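Local coordinates for cellulose 1,4-beta-cellobiosidase (Thermobifida fusca, PDB 4JJJ), which probably hydrolyses cellulose to cellobiose as a family 48 cellobiohydrolase, of which this chain is the (alpha/alpha)6 catalytic domain, at residues E108-P116 / T174-S182; H197-L206 / P565-P573. The protein carries 1 engineered substitution. All coordinates share one frame; numbering follows the deposited sequence.

Contact 1 (E108-P116 / T174-S182). With CA (calcium ion), chain E; BGC (beta-D-glucopyranose), chain D; BGC (beta-D-glucopyranose), chain B; BGC (beta-D-glucopyranose), chain C.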
loop_
_atom_site.group_PDB
_atom_site.type_symbol
_atom_site.label_atom_id
_atom_site.label_comp_id
_atom_site.label_asym_id
_atom_site.label_seq_id
_atom_site.Cartn_x
_atom_site.Cartn_y
_atom_site.Cartn_z
ATOM N N GLU A 108 14.923 7.863 -12.342
ATOM C CA GLU A 108 14.629 6.445 -12.333
ATOM C C GLU A 108 15.162 5.852 -13.628
ATOM O O GLU A 108 15.260 6.521 -14.642
ATOM C CB GLU A 108 13.119 6.188 -12.175
ATOM C CG GLU A 108 12.659 6.822 -10.835
ATOM C CD GLU A 108 11.182 6.639 -10.436
ATOM O OE1 GLU A 108 10.539 5.764 -11.171
ATOM O OE2 GLU A 108 10.754 7.379 -9.429
ATOM N N GLN A 109 15.550 4.598 -13.586
ATOM C CA GLN A 109 16.115 3.967 -14.784
ATOM C C GLN A 109 15.143 2.928 -15.331
ATOM O O GLN A 109 14.325 2.293 -14.579
ATOM C CB GLN A 109 17.475 3.357 -14.415
ATOM C CG GLN A 109 18.467 4.280 -13.787
ATOM C CD GLN A 109 19.124 5.154 -14.839
ATOM O OE1 GLN A 109 18.927 4.934 -16.050
ATOM N NE2 GLN A 109 19.756 6.231 -14.403
ATOM N N PRO A 110 15.259 2.571 -16.604
ATOM C CA PRO A 110 14.263 1.618 -17.161
ATOM C C PRO A 110 14.338 0.159 -16.691
ATOM O O PRO A 110 13.296 -0.568 -16.731
ATOM C CB PRO A 110 14.517 1.700 -18.649
ATOM C CG PRO A 110 15.573 2.694 -18.921
ATOM C CD PRO A 110 16.078 3.243 -17.628
ATOM N N ASN A 111 15.510 -0.270 -16.214
ATOM C CA ASN A 111 15.669 -1.580 -15.642
ATOM C C ASN A 111 16.704 -1.507 -14.527
ATOM O O ASN A 111 17.356 -0.485 -14.286
ATOM C CB ASN A 111 16.020 -2.617 -16.725
ATOM C CG ASN A 111 15.575 -4.011 -16.426
ATOM O OD1 ASN A 111 15.104 -4.317 -15.298
ATOM N ND2 ASN A 111 15.631 -4.920 -17.425
ATOM N N ALA A 112 16.746 -2.570 -13.720
ATOM C CA ALA A 112 17.579 -2.662 -12.522
ATOM C C ALA A 112 19.090 -2.470 -12.794
ATOM O O ALA A 112 19.813 -1.913 -11.948
ATOM C CB ALA A 112 17.343 -4.033 -11.864
ATOM N N ASP A 113 19.475 -2.845 -14.004
ATOM C CA ASP A 113 20.867 -2.624 -14.469
ATOM C C ASP A 113 21.257 -1.186 -14.652
ATOM O O ASP A 113 22.461 -0.857 -14.815
ATOM C CB ASP A 113 21.178 -3.430 -15.737
ATOM C CG ASP A 113 20.357 -3.057 -16.906
ATOM O OD1 ASP A 113 19.327 -2.389 -16.804
ATOM O OD2 ASP A 113 20.790 -3.421 -18.012
ATOM N N GLY A 114 20.301 -0.254 -14.576
ATOM C CA GLY A 114 20.649 1.164 -14.526
ATOM C C GLY A 114 21.122 1.765 -13.223
ATOM O O GLY A 114 21.478 2.959 -13.105
ATOM N N TYR A 115 21.114 0.928 -12.167
ATOM C CA TYR A 115 21.405 1.350 -10.843
ATOM C C TYR A 115 22.785 0.824 -10.479
ATOM O O TYR A 115 23.108 -0.349 -10.807
ATOM C CB TYR A 115 20.286 0.783 -9.878
ATOM C CG TYR A 115 18.983 1.508 -10.119
ATOM C CD1 TYR A 115 18.108 1.062 -11.089
ATOM C CD2 TYR A 115 18.691 2.625 -9.390
ATOM C CE1 TYR A 115 16.956 1.788 -11.314
ATOM C CE2 TYR A 115 17.548 3.341 -9.601
ATOM C CZ TYR A 115 16.682 2.882 -10.561
ATOM O OH TYR A 115 15.446 3.587 -10.826
ATOM N N PRO A 116 23.547 1.584 -9.722
ATOM C CA PRO A 116 23.201 2.816 -9.094
ATOM C C PRO A 116 23.063 4.000 -10.036
ATOM O O PRO A 116 23.751 4.081 -11.060
ATOM C CB PRO A 116 24.340 3.034 -8.079
ATOM C CG PRO A 116 25.524 2.410 -8.802
ATOM C CD PRO A 116 24.912 1.147 -9.313
ATOM N N THR A 174 13.018 -2.778 0.422
ATOM C CA THR A 174 13.335 -3.692 -0.681
ATOM C C THR A 174 13.331 -2.877 -1.996
ATOM O O THR A 174 14.395 -2.548 -2.506
ATOM C CB THR A 174 12.377 -4.848 -0.722
ATOM O OG1 THR A 174 11.026 -4.311 -0.829
ATOM C CG2 THR A 174 12.491 -5.762 0.520
ATOM N N TYR A 175 12.173 -2.525 -2.539
ATOM C CA TYR A 175 12.135 -1.815 -3.823
ATOM C C TYR A 175 12.947 -0.559 -3.824
ATOM O O TYR A 175 12.766 0.330 -2.991
ATOM C CB TYR A 175 10.646 -1.509 -4.166
ATOM C CG TYR A 175 9.787 -2.716 -4.134
ATOM C CD1 TYR A 175 9.791 -3.595 -5.151
ATOM C CD2 TYR A 175 8.975 -2.934 -3.048
ATOM C CE1 TYR A 175 9.084 -4.804 -5.071
ATOM C CE2 TYR A 175 8.235 -4.107 -2.924
ATOM C CZ TYR A 175 8.239 -5.009 -3.947
ATOM O OH TYR A 175 7.513 -6.190 -3.984
ATOM N N GLN A 176 13.807 -0.496 -4.856
ATOM C CA GLN A 176 14.699 0.629 -5.078
ATOM C C GLN A 176 15.020 0.909 -6.558
ATOM O O GLN A 176 15.488 2.039 -6.877
ATOM C CB GLN A 176 16.083 0.547 -4.396
ATOM C CG GLN A 176 16.128 0.483 -2.926
ATOM C CD GLN A 176 15.970 1.843 -2.295
ATOM O OE1 GLN A 176 16.961 2.651 -2.161
ATOM N NE2 GLN A 176 14.761 2.161 -1.909
ATOM N N ARG A 177 14.741 -0.001 -7.431
ATOM C CA ARG A 177 15.386 0.029 -8.806
ATOM C C ARG A 177 14.400 0.075 -9.917
ATOM O O ARG A 177 14.549 -0.490 -11.009
ATOM C CB ARG A 177 16.429 -1.133 -8.955
ATOM C CG ARG A 177 17.563 -0.931 -7.922
ATOM C CD ARG A 177 18.681 -1.955 -8.026
ATOM N NE ARG A 177 18.255 -3.278 -7.729
ATOM C CZ ARG A 177 18.999 -4.370 -7.768
ATOM N NH1 ARG A 177 20.257 -4.245 -8.120
ATOM N NH2 ARG A 177 18.507 -5.558 -7.409
ATOM N N GLY A 178 13.346 0.835 -9.660
ATOM C CA GLY A 178 12.480 1.233 -10.764
ATOM C C GLY A 178 11.375 0.244 -11.145
ATOM O O GLY A 178 11.060 -0.760 -10.420
ATOM N N ALA A 179 10.690 0.555 -12.217
ATOM C CA ALA A 179 9.530 -0.144 -12.608
ATOM C C ALA A 179 9.616 -1.583 -12.907
ATOM O O ALA A 179 8.626 -2.323 -12.856
ATOM C CB ALA A 179 8.868 0.571 -13.803
ATOM N N ARG A 180 10.821 -2.048 -13.289
ATOM C CA ARG A 180 10.978 -3.407 -13.740
ATOM C C ARG A 180 11.529 -4.250 -12.643
ATOM O O ARG A 180 11.800 -5.396 -12.860
ATOM C CB ARG A 180 11.885 -3.415 -15.011
ATOM C CG ARG A 180 11.095 -2.987 -16.237
ATOM C CD ARG A 180 11.866 -3.272 -17.531
ATOM N NE ARG A 180 12.068 -4.668 -17.774
ATOM C CZ ARG A 180 12.654 -5.153 -18.878
ATOM N NH1 ARG A 180 13.065 -4.310 -19.843
ATOM N NH2 ARG A 180 12.835 -6.462 -19.019
ATOM N N GLU A 181 11.728 -3.681 -11.475
ATOM C CA GLU A 181 12.282 -4.487 -10.367
ATOM C C GLU A 181 11.051 -5.085 -9.606
ATOM O O GLU A 181 10.427 -4.380 -8.799
ATOM C CB GLU A 181 13.142 -3.640 -9.452
ATOM C CG GLU A 181 13.756 -4.426 -8.317
ATOM C CD GLU A 181 14.342 -3.589 -7.242
ATOM O OE1 GLU A 181 13.699 -2.561 -6.794
ATOM O OE2 GLU A 181 15.558 -3.789 -6.839
ATOM N N SER A 182 10.770 -6.362 -9.840
ATOM C CA SER A 182 9.712 -7.063 -9.136
ATOM C C SER A 182 10.148 -7.478 -7.704
ATOM O O SER A 182 11.282 -7.279 -7.265
ATOM C CB SER A 182 9.406 -8.268 -9.894
ATOM O OG SER A 182 10.337 -9.348 -9.629
HETATM CA CA CA E . 11.918 -7.545 -13.842
HETATM C C2 BGC D . 12.533 6.491 -4.617
HETATM C C3 BGC D . 13.949 7.025 -4.565
HETATM C C4 BGC D . 14.483 7.116 -3.147
HETATM C C5 BGC D . 14.259 5.836 -2.385
HETATM C C6 BGC D . 14.572 5.873 -0.936
HETATM C C1 BGC D . 12.468 5.169 -3.812
HETATM O O2 BGC D . 12.050 6.307 -5.942
HETATM O O3 BGC D . 14.001 8.332 -5.199
HETATM O O4 BGC D . 15.926 7.341 -3.299
HETATM O O5 BGC D . 12.860 5.424 -2.474
HETATM O O6 BGC D . 14.437 4.601 -0.330
HETATM C C2 BGC B . 9.970 1.940 -1.649
HETATM C C3 BGC B . 10.646 3.216 -1.998
HETATM C C4 BGC B . 10.752 3.447 -3.516
HETATM C C5 BGC B . 9.325 3.219 -4.078
HETATM C C6 BGC B . 9.354 3.475 -5.578
HETATM C C1 BGC B . 8.623 1.873 -2.348
HETATM O O2 BGC B . 9.838 1.807 -0.256
HETATM O O3 BGC B . 11.872 3.189 -1.364
HETATM O O4 BGC B . 11.076 4.832 -3.814
HETATM O O5 BGC B . 8.782 1.942 -3.754
HETATM O O6 BGC B . 9.964 2.322 -6.193
HETATM C C2 BGC C . 4.732 -1.008 -2.780
HETATM C C3 BGC C . 6.217 -0.668 -2.917
HETATM C C4 BGC C . 6.489 0.611 -2.193
HETATM C C5 BGC C . 6.060 0.614 -0.751
HETATM C C6 BGC C . 6.302 1.927 -0.018
HETATM C C1 BGC C . 4.361 -0.885 -1.330
HETATM O O1 BGC C . 2.949 -1.108 -1.182
HETATM O O2 BGC C . 4.389 -2.311 -3.300
HETATM O O3 BGC C . 6.467 -0.489 -4.334
HETATM O O4 BGC C . 7.960 0.624 -2.145
HETATM O O5 BGC C . 4.644 0.362 -0.735
HETATM O O6 BGC C . 5.641 2.997 -0.755
HETATM O O HOH W 1 13.456 -0.605 -13.478
HETATM O O HOH W 2 11.625 2.462 -14.241
HETATM O O HOH W 3 13.964 -6.775 -14.687
HETATM O O HOH W 4 22.064 -2.143 -8.706
HETATM O O HOH W 5 10.849 -6.614 -15.918
#

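Contact 2 (H197-L206 / P565-P573). With FE (Fe (III) ion), chain L.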
loop_
_atom_site.group_PDB
_atom_site.type_symbol
_atom_site.label_atom_id
_atom_site.label_comp_id
_atom_site.label_asym_id
_atom_site.label_seq_id
_atom_site.Cartn_x
_atom_site.Cartn_y
_atom_site.Cartn_z
ATOM N N HIS A 197 26.438 -4.017 7.581
ATOM C CA HIS A 197 26.227 -5.083 6.621
ATOM C C HIS A 197 26.280 -4.631 5.164
ATOM O O HIS A 197 26.299 -3.466 4.867
ATOM C CB HIS A 197 24.855 -5.738 6.903
ATOM C CG HIS A 197 24.671 -6.201 8.323
ATOM N ND1 HIS A 197 23.773 -5.620 9.202
ATOM C CD2 HIS A 197 25.189 -7.274 8.971
ATOM C CE1 HIS A 197 23.778 -6.291 10.340
ATOM N NE2 HIS A 197 24.615 -7.307 10.226
ATOM N N GLY A 198 26.240 -5.572 4.214
ATOM C CA GLY A 198 26.308 -5.213 2.852
ATOM C C GLY A 198 27.779 -5.117 2.398
ATOM O O GLY A 198 28.588 -6.084 2.642
ATOM N N GLY A 199 28.088 -4.043 1.663
ATOM C CA GLY A 199 29.479 -3.794 1.202
ATOM C C GLY A 199 30.081 -2.708 2.041
ATOM O O GLY A 199 29.615 -2.322 3.092
ATOM N N PRO A 200 31.152 -2.086 1.570
ATOM C CA PRO A 200 31.820 -1.111 2.342
ATOM C C PRO A 200 31.055 0.160 2.617
ATOM O O PRO A 200 31.301 0.843 3.611
ATOM C CB PRO A 200 33.077 -0.797 1.530
ATOM C CG PRO A 200 32.847 -1.341 0.260
ATOM C CD PRO A 200 31.764 -2.348 0.268
ATOM N N ASN A 201 30.127 0.495 1.720
ATOM C CA ASN A 201 29.210 1.574 1.916
ATOM C C ASN A 201 27.786 1.025 2.209
ATOM O O ASN A 201 26.793 1.585 1.772
ATOM C CB ASN A 201 29.147 2.376 0.667
ATOM C CG ASN A 201 30.545 2.967 0.291
ATOM O OD1 ASN A 201 31.163 3.618 1.183
ATOM N ND2 ASN A 201 31.002 2.786 -0.914
ATOM N N GLY A 202 27.764 -0.060 2.935
ATOM C CA GLY A 202 26.464 -0.729 3.283
ATOM C C GLY A 202 25.850 -1.187 1.976
ATOM O O GLY A 202 26.422 -1.845 1.053
ATOM N N TYR A 203 24.559 -0.824 1.809
ATOM C CA TYR A 203 23.875 -1.155 0.597
ATOM C C TYR A 203 23.689 0.070 -0.321
ATOM O O TYR A 203 23.128 -0.043 -1.381
ATOM C CB TYR A 203 22.464 -1.694 0.939
ATOM C CG TYR A 203 22.501 -3.070 1.642
ATOM C CD1 TYR A 203 22.856 -3.160 2.977
ATOM C CD2 TYR A 203 22.128 -4.236 0.944
ATOM C CE1 TYR A 203 22.882 -4.378 3.592
ATOM C CE2 TYR A 203 22.164 -5.470 1.549
ATOM C CZ TYR A 203 22.528 -5.520 2.892
ATOM O OH TYR A 203 22.516 -6.763 3.579
ATOM N N LEU A 204 24.222 1.247 0.110
ATOM C CA LEU A 204 23.779 2.500 -0.490
ATOM C C LEU A 204 24.166 2.544 -1.976
ATOM O O LEU A 204 23.384 3.082 -2.834
ATOM C CB LEU A 204 24.408 3.679 0.206
ATOM C CG LEU A 204 24.123 3.829 1.641
ATOM C CD1 LEU A 204 24.855 5.013 2.225
ATOM C CD2 LEU A 204 22.587 3.950 1.873
ATOM N N ASP A 205 25.359 2.040 -2.311
ATOM C CA ASP A 205 25.834 2.133 -3.625
ATOM C C ASP A 205 25.402 1.075 -4.567
ATOM O O ASP A 205 25.918 1.013 -5.710
ATOM C CB ASP A 205 27.401 2.313 -3.657
ATOM C CG ASP A 205 28.167 1.194 -2.912
ATOM O OD1 ASP A 205 27.532 0.274 -2.393
ATOM O OD2 ASP A 205 29.445 1.179 -2.996
ATOM N N LEU A 206 24.380 0.253 -4.193
ATOM C CA LEU A 206 23.679 -0.558 -5.169
ATOM C C LEU A 206 22.668 0.359 -5.916
ATOM O O LEU A 206 22.201 0.040 -6.959
ATOM C CB LEU A 206 22.869 -1.619 -4.384
ATOM C CG LEU A 206 23.682 -2.733 -3.729
ATOM C CD1 LEU A 206 22.855 -3.523 -2.712
ATOM C CD2 LEU A 206 24.175 -3.675 -4.754
ATOM N N PRO A 565 25.551 -4.996 -9.489
ATOM C CA PRO A 565 26.610 -4.337 -10.322
ATOM C C PRO A 565 27.895 -5.151 -10.431
ATOM O O PRO A 565 28.310 -5.742 -9.493
ATOM C CB PRO A 565 26.860 -3.020 -9.651
ATOM C CG PRO A 565 25.599 -2.760 -8.828
ATOM C CD PRO A 565 25.172 -4.103 -8.390
ATOM N N PRO A 566 28.455 -5.149 -11.638
ATOM C CA PRO A 566 29.758 -5.844 -11.830
ATOM C C PRO A 566 30.701 -5.218 -10.843
ATOM O O PRO A 566 30.665 -4.001 -10.564
ATOM C CB PRO A 566 30.164 -5.419 -13.205
ATOM C CG PRO A 566 28.916 -5.113 -13.937
ATOM C CD PRO A 566 27.943 -4.563 -12.887
ATOM N N GLY A 567 31.506 -6.051 -10.236
ATOM C CA GLY A 567 32.461 -5.543 -9.262
ATOM C C GLY A 567 31.956 -5.303 -7.861
ATOM O O GLY A 567 32.746 -5.081 -6.919
ATOM N N TRP A 568 30.624 -5.388 -7.678
ATOM C CA TRP A 568 30.064 -5.146 -6.353
ATOM C C TRP A 568 30.069 -6.405 -5.557
ATOM O O TRP A 568 29.710 -7.445 -6.062
ATOM C CB TRP A 568 28.594 -4.655 -6.428
ATOM C CG TRP A 568 28.142 -3.893 -5.260
ATOM C CD1 TRP A 568 28.133 -2.554 -5.100
ATOM C CD2 TRP A 568 27.550 -4.426 -4.098
ATOM N NE1 TRP A 568 27.635 -2.194 -3.876
ATOM C CE2 TRP A 568 27.298 -3.349 -3.221
ATOM C CE3 TRP A 568 27.308 -5.748 -3.654
ATOM C CZ2 TRP A 568 26.727 -3.536 -1.982
ATOM C CZ3 TRP A 568 26.792 -5.898 -2.380
ATOM C CH2 TRP A 568 26.492 -4.798 -1.597
ATOM N N SER A 569 30.425 -6.275 -4.310
ATOM C CA SER A 569 30.459 -7.456 -3.462
ATOM C C SER A 569 30.096 -7.059 -2.030
ATOM O O SER A 569 30.542 -6.017 -1.465
ATOM C CB SER A 569 31.874 -8.059 -3.570
ATOM O OG SER A 569 31.933 -9.216 -2.789
ATOM N N GLY A 570 29.334 -7.917 -1.351
ATOM C CA GLY A 570 28.926 -7.672 -0.016
ATOM C C GLY A 570 28.271 -8.917 0.552
ATOM O O GLY A 570 28.076 -9.913 -0.186
ATOM N N THR A 571 27.896 -8.857 1.806
ATOM C CA THR A 571 27.180 -10.002 2.393
ATOM C C THR A 571 25.914 -9.485 3.138
ATOM O O THR A 571 25.926 -8.418 3.750
ATOM C CB THR A 571 28.053 -10.782 3.382
ATOM O OG1 THR A 571 28.576 -9.886 4.360
ATOM C CG2 THR A 571 29.127 -11.476 2.621
ATOM N N MET A 572 24.903 -10.355 3.178
ATOM C CA MET A 572 23.755 -10.130 4.008
ATOM C C MET A 572 24.183 -10.420 5.442
ATOM O O MET A 572 25.290 -11.014 5.669
ATOM C CB MET A 572 22.609 -11.072 3.585
ATOM C CG MET A 572 22.191 -10.884 2.129
ATOM S SD MET A 572 21.308 -9.311 1.800
ATOM C CE MET A 572 19.737 -9.559 2.592
ATOM N N PRO A 573 23.332 -10.125 6.423
ATOM C CA PRO A 573 23.695 -10.441 7.806
ATOM C C PRO A 573 24.017 -11.881 8.117
ATOM O O PRO A 573 24.855 -12.125 8.994
ATOM C CB PRO A 573 22.488 -9.934 8.603
ATOM C CG PRO A 573 21.999 -8.779 7.777
ATOM C CD PRO A 573 22.196 -9.164 6.362
HETATM FE FE FE L . 25.193 -8.567 11.915
HETATM O O HOH W 6 25.956 -10.005 10.732
HETATM O O HOH W 7 25.618 -9.655 13.583
HETATM O O HOH W 8 23.281 -9.495 12.108
HETATM O O HOH W 9 24.775 -6.953 13.522
HETATM O O HOH W 10 27.147 -7.899 11.848
#

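Contact 1 (E108-P116 / T174-S182)
In the glycan-binding region of this (alpha/alpha)6 family 48 domain, two loops meet beside a calcium site, with Tyr115 lying on the backbone of Arg177 and Asn111 on the side chain of Arg180. The Tyr115 ring takes Arg177 CA over one face in a CH-pi contact, 3.6 Å from the ring centroid, and Gln109 CG packs on the opposite face. Its hydroxyl accepts from Gln109 N, which fixes the far end of the ring. No direct hydrogen bond joins the loops; two waters bridge them, one donating to Gln109 O and Arg177 O and accepting from Arg180 N, the other linking Gln109 O to Ala179 N. Glu181 OE1 accepts from the N atoms of Gln176 and Arg177, while Arg177 NE makes a nearly straight hydrogen bond to Glu181 OE2, part of a salt bridge (2.9 Å, 173°), and Arg177 NH1 donates to Tyr563 O. On the sugar side, Gln176 NE2 donates to O6 of one glucose at 2.9 Å. Arg180 O binds calcium, along with Glu185, Asp408 and Glu560. The Arg180 chain, bent at chi3 (65°), stacks its guanidinium face on the Asn111 amide; the planes are 20° apart, and Asn111 ND2, hydrogen-bonded to Ser559 O, sits 3.3 Å from Arg180 CZ.

Contact 2 (H197-L206 / P565-P573)
Pro565 begins the contact by setting its CD against Leu206 CD2 at 3.8 Å. A type II turn from Pro565 then carries the chain to Trp568, whose indole is held at both face and edge. Leu206 CD2 sits over one face, 3.6 Å from the centroid of the six-membered ring of Trp568, a CH-pi contact. In the ring plane, Trp568 NE1 donates to Asp205 OD1 (2.9 Å, 163°), meeting that oxygen from above the carboxylate plane. The other oxygen, Asp205 OD2, accepts from Asn201 ND2, so each carboxylate oxygen accepts one of these N-H groups. Gly570 then passes close to Gly198 O, and Thr571 forms a single antiparallel hydrogen-bonded bridge with Gly198, in which each residue gives its N-H to the carbonyl of the other. Met572, bent at chi2 and chi3 (both -71°), brings SD to the edge of the Tyr203 ring in a Met-aromatic contact. Met572 SD lies 3.3 Å from Tyr203 OH, a buried hydroxyl with no hydrogen-bond partner in the model. At Pro573, CG stands over the centre of the His197 imidazole; His197 NE2 binds an iron ion at 2.2 Å, five waters complete the metal's shell, and one of them donates to Pro573 O. Strand 570-571 pairs on with strand 577-578, where Ile578 touches Tyr203, Trp568 and Met572, while Leu204 packs against strand 216-220.

The two contacts adjoin, their centres about 16 Å apart on the same side of the chain's centre. Loop 108-116 meets both segments of contact 2: Pro116 CG packs on Asp205 O at 3.4 Å, Tyr115 CB lies 3.6 Å from Leu206 O, and Tyr115 O approaches Pro565 CG at 4.0 Å. Tyr115 thus packs on Arg177 within contact 1 and also touches Leu206 and Pro565 of contact 2. Contact 1 supplies Glu108, Tyr175 and Gln176 to the glycan pocket, whereas contact 2 stands farther out, its centre about 28 Å from that of the chain, against about 19 Å for contact 1, with the Asp205 side chain about 9 Å from a bound glucose.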